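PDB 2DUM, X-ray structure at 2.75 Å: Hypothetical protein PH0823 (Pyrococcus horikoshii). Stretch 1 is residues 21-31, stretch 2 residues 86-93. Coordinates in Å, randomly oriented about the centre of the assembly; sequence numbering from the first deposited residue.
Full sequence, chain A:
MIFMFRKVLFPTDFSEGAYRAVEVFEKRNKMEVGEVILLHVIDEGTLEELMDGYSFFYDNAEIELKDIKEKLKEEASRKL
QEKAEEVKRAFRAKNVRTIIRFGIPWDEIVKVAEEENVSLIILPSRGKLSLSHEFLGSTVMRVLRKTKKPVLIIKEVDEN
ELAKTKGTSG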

# COMPACT_ATOMS: atom_id res chain seq x y z
N ALA A 21 2.07 -13.97 -0.95
CA ALA A 21 1.37 -12.69 -1.15
C ALA A 21 0.20 -12.93 -2.03
O ALA A 21 -0.86 -12.36 -1.83
CB ALA A 21 2.22 -11.74 -1.71
N VAL A 22 0.41 -13.85 -2.96
CA VAL A 22 -0.65 -14.24 -3.91
C VAL A 22 -1.82 -14.96 -3.24
O VAL A 22 -2.98 -14.54 -3.46
CB VAL A 22 -0.09 -15.03 -5.13
CG1 VAL A 22 -1.19 -15.61 -5.94
CG2 VAL A 22 0.72 -14.13 -6.04
N GLU A 23 -1.58 -15.99 -2.40
CA GLU A 23 -2.71 -16.51 -1.55
C GLU A 23 -3.38 -15.38 -0.78
O GLU A 23 -4.60 -15.14 -0.90
CB GLU A 23 -2.24 -17.54 -0.54
CG GLU A 23 -1.92 -18.87 -1.19
CD GLU A 23 -0.67 -19.58 -0.59
OE1 GLU A 23 0.30 -18.92 -0.10
OE2 GLU A 23 -0.63 -20.83 -0.62
N VAL A 24 -2.56 -14.66 -0.01
CA VAL A 24 -3.13 -13.66 0.86
C VAL A 24 -4.02 -12.76 0.03
O VAL A 24 -5.11 -12.52 0.47
CB VAL A 24 -2.07 -12.85 1.53
CG1 VAL A 24 -2.65 -12.13 2.65
CG2 VAL A 24 -0.97 -13.75 1.98
N PHE A 25 -3.59 -12.31 -1.16
CA PHE A 25 -4.44 -11.42 -1.91
C PHE A 25 -5.65 -12.18 -2.20
O PHE A 25 -6.76 -11.68 -2.04
CB PHE A 25 -3.85 -11.02 -3.19
CG PHE A 25 -4.61 -9.91 -3.88
CD1 PHE A 25 -4.62 -8.63 -3.38
CD2 PHE A 25 -5.29 -10.12 -5.07
CE1 PHE A 25 -5.33 -7.61 -4.02
CE2 PHE A 25 -6.00 -9.03 -5.72
CZ PHE A 25 -6.02 -7.81 -5.17
N GLU A 26 -5.44 -13.45 -2.56
CA GLU A 26 -6.55 -14.32 -2.97
C GLU A 26 -7.60 -14.47 -1.90
O GLU A 26 -8.78 -14.32 -2.21
CB GLU A 26 -6.04 -15.69 -3.43
CG GLU A 26 -7.03 -16.90 -3.19
CD GLU A 26 -8.11 -17.04 -4.31
OE1 GLU A 26 -9.27 -16.59 -4.05
OE2 GLU A 26 -7.80 -17.58 -5.44
N LYS A 27 -7.16 -14.69 -0.65
CA LYS A 27 -8.07 -14.76 0.58
C LYS A 27 -8.63 -13.44 1.12
O LYS A 27 -9.85 -13.28 1.26
CB LYS A 27 -7.47 -15.55 1.72
CG LYS A 27 -8.56 -16.47 2.38
CD LYS A 27 -10.14 -15.95 2.19
CE LYS A 27 -11.22 -16.36 3.33
NZ LYS A 27 -11.33 -15.33 4.52
N ARG A 28 -7.73 -12.49 1.36
CA ARG A 28 -8.06 -11.11 1.68
C ARG A 28 -8.98 -10.48 0.70
O ARG A 28 -10.01 -9.98 1.11
CB ARG A 28 -6.79 -10.26 1.76
CG ARG A 28 -5.88 -10.77 2.81
CD ARG A 28 -4.94 -9.75 3.33
NE ARG A 28 -4.89 -9.73 4.81
CZ ARG A 28 -5.73 -9.04 5.60
NH1 ARG A 28 -5.58 -9.10 6.91
NH2 ARG A 28 -6.73 -8.28 5.06
N ASN A 29 -8.63 -10.53 -0.59
CA ASN A 29 -9.40 -9.76 -1.63
C ASN A 29 -10.55 -10.45 -2.28
O ASN A 29 -10.40 -11.64 -2.71
CB ASN A 29 -8.53 -9.30 -2.82
CG ASN A 29 -9.34 -8.56 -3.86
OD1 ASN A 29 -10.07 -7.61 -3.55
ND2 ASN A 29 -9.21 -8.98 -5.11
N LYS A 30 -11.65 -9.69 -2.43
CA LYS A 30 -12.72 -10.16 -3.32
C LYS A 30 -13.18 -9.31 -4.52
O LYS A 30 -14.07 -9.70 -5.27
CB LYS A 30 -13.89 -10.70 -2.52
CG LYS A 30 -13.67 -12.17 -2.24
CD LYS A 30 -14.71 -12.75 -1.29
CE LYS A 30 -13.99 -13.57 -0.22
NZ LYS A 30 -13.15 -12.66 0.66
N MET A 31 -12.57 -8.16 -4.74
CA MET A 31 -13.03 -7.23 -5.80
C MET A 31 -12.34 -7.71 -7.07
O MET A 31 -11.46 -8.65 -7.03
CB MET A 31 -12.68 -5.75 -5.52
CG MET A 31 -13.07 -5.22 -4.13
SD MET A 31 -12.94 -3.48 -4.05
CE MET A 31 -11.33 -3.25 -4.70
N GLU A 86 -2.54 -18.70 -12.69
CA GLU A 86 -3.14 -18.80 -11.32
C GLU A 86 -3.22 -17.41 -10.54
O GLU A 86 -4.14 -17.12 -9.72
CB GLU A 86 -2.55 -20.00 -10.53
CG GLU A 86 -2.05 -19.74 -9.08
CD GLU A 86 -0.51 -19.51 -8.91
OE1 GLU A 86 0.23 -19.45 -9.93
OE2 GLU A 86 -0.03 -19.37 -7.74
N VAL A 87 -2.29 -16.53 -10.83
CA VAL A 87 -2.50 -15.15 -10.46
C VAL A 87 -3.80 -14.46 -11.03
O VAL A 87 -4.56 -13.80 -10.31
CB VAL A 87 -1.26 -14.38 -10.81
CG1 VAL A 87 -1.46 -12.91 -10.49
CG2 VAL A 87 -0.12 -15.04 -10.11
N LYS A 88 -4.03 -14.63 -12.33
CA LYS A 88 -5.17 -14.08 -12.96
C LYS A 88 -6.32 -14.53 -12.12
O LYS A 88 -7.24 -13.78 -11.77
CB LYS A 88 -5.27 -14.67 -14.37
CG LYS A 88 -6.47 -14.10 -15.14
CD LYS A 88 -6.59 -14.54 -16.62
CE LYS A 88 -7.91 -14.03 -17.18
NZ LYS A 88 -8.08 -14.35 -18.64
N ARG A 89 -6.23 -15.79 -11.75
CA ARG A 89 -7.29 -16.44 -11.01
C ARG A 89 -7.38 -16.04 -9.56
O ARG A 89 -8.44 -16.15 -8.96
CB ARG A 89 -7.10 -17.96 -11.07
CG ARG A 89 -8.37 -18.77 -10.91
CD ARG A 89 -8.16 -20.25 -10.97
NE ARG A 89 -9.31 -20.77 -10.24
CZ ARG A 89 -9.29 -21.15 -8.96
NH1 ARG A 89 -8.14 -21.12 -8.30
NH2 ARG A 89 -10.42 -21.56 -8.34
N ALA A 90 -6.26 -15.59 -8.98
CA ALA A 90 -6.34 -15.05 -7.59
C ALA A 90 -6.79 -13.58 -7.49
O ALA A 90 -7.73 -13.20 -6.78
CB ALA A 90 -4.99 -15.23 -6.90
N PHE A 91 -6.11 -12.75 -8.24
CA PHE A 91 -6.61 -11.40 -8.36
C PHE A 91 -8.01 -11.27 -8.81
O PHE A 91 -8.53 -10.16 -8.73
CB PHE A 91 -5.66 -10.66 -9.23
CG PHE A 91 -4.37 -10.59 -8.60
CD1 PHE A 91 -3.76 -11.78 -8.20
CD2 PHE A 91 -3.84 -9.38 -8.20
CE1 PHE A 91 -2.58 -11.73 -7.50
CE2 PHE A 91 -2.69 -9.31 -7.53
CZ PHE A 91 -2.05 -10.48 -7.17
N ARG A 92 -8.59 -12.40 -9.27
CA ARG A 92 -9.91 -12.39 -9.81
C ARG A 92 -9.91 -11.37 -10.88
O ARG A 92 -10.77 -10.58 -10.99
CB ARG A 92 -10.95 -12.02 -8.75
CG ARG A 92 -10.75 -12.90 -7.62
CD ARG A 92 -10.97 -12.26 -6.34
NE ARG A 92 -12.15 -12.92 -5.79
CZ ARG A 92 -12.13 -14.02 -5.02
NH1 ARG A 92 -13.29 -14.53 -4.58
NH2 ARG A 92 -10.99 -14.61 -4.65
N ALA A 93 -8.94 -11.51 -11.71
CA ALA A 93 -8.60 -10.57 -12.74
C ALA A 93 -9.47 -10.82 -14.00
O ALA A 93 -9.63 -11.97 -14.39
CB ALA A 93 -7.09 -10.86 -13.05

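Two helices that run side by side in roughly the same direction often meet through a small residue, which permits their backbones to approach closely. Residues 21-31 and 86-93 of PH0823 illustrate the principle, and in this example the polar pairing with Arg92 lies just past the helical part of stretch 2. The helical parts lie at 30° between their N-to-C directions, with axes 9.7 Å apart at closest approach, and the two stretches together bury 560 Å². The backbones come nearest at Glu26 and Ala90, whose CA atoms are 4.7 Å apart.

Stretch 2 enters the contact lightly. Glu86 is exposed, and its CA-to-CB bond points sideways, but the end of the side chain comes nearer, bringing OE2 to 4.3 Å from Val22 CG1. This is a grazing contact between a carboxylate and a methyl group. One residue later, Val87 offers a better-matched surface: its CG2 lies 4.3 Å from CG2 of Val22, the beginning of a small apolar patch. Lys88 is out of reach of stretch 1, as expected for a position on the far side of the helix. The side chain of Arg89 approaches only at longer range, its NH1 4.6 Å from Glu26 OE2, although its backbone O is 3.9 Å from the same oxygen, a proximity of two oxygens that is not a bond. The carboxylate oxygen lies well out of the guanidinium plane, so the opposite charges can attract each other but no N-H is directed at the carboxylate.

Ala90 is where the helices touch most intimately. Its CB points toward stretch 1 and packs 3.9 Å from Val22 CG1 and 3.7 Å from Glu26 CB. With nothing beyond that methyl group, the side chain leaves room for the close backbone approach at this point.

Phe91 extends the apolar contact. Its CA-to-CB bond points sideways, yet a chi1 in the m well brings the ring over that of Phe25, which is itself held in t. The two form an offset stack, with centroids 4.3 Å apart and planes inclined by 29°; the closest atoms are Phe25 CE2 and Phe91 CD2, 3.3 Å apart. Val22 completes the group, placing CG2 at the edge of the Phe91 ring, 4.3 Å from CE1.

At Arg92 the chain leaves helical geometry with positive phi, and its CA-to-CB bond points toward stretch 1, where more of the residue's area is covered than that of any other residue here. Its NH2 lies 2.7 Å from Glu26 OE1 in a salt bridge. The carboxylate oxygen sits near the guanidinium plane, but the N-H angle is only 116°, so the accompanying hydrogen bond is weak and charge attraction is the better description of the pairing. One face of the guanidinium is covered by Lys30 CG, 3.3 Å from NH1, and by Asn29 O, 3.6 Å from NH2. The loop supplying these atoms is braced by Asn29, which accepts a hydrogen bond at OD1 from Met31 N (2.8 Å) and donates one from ND2 to Met31 O (3.0 Å). Ala93 then continues beyond the contact.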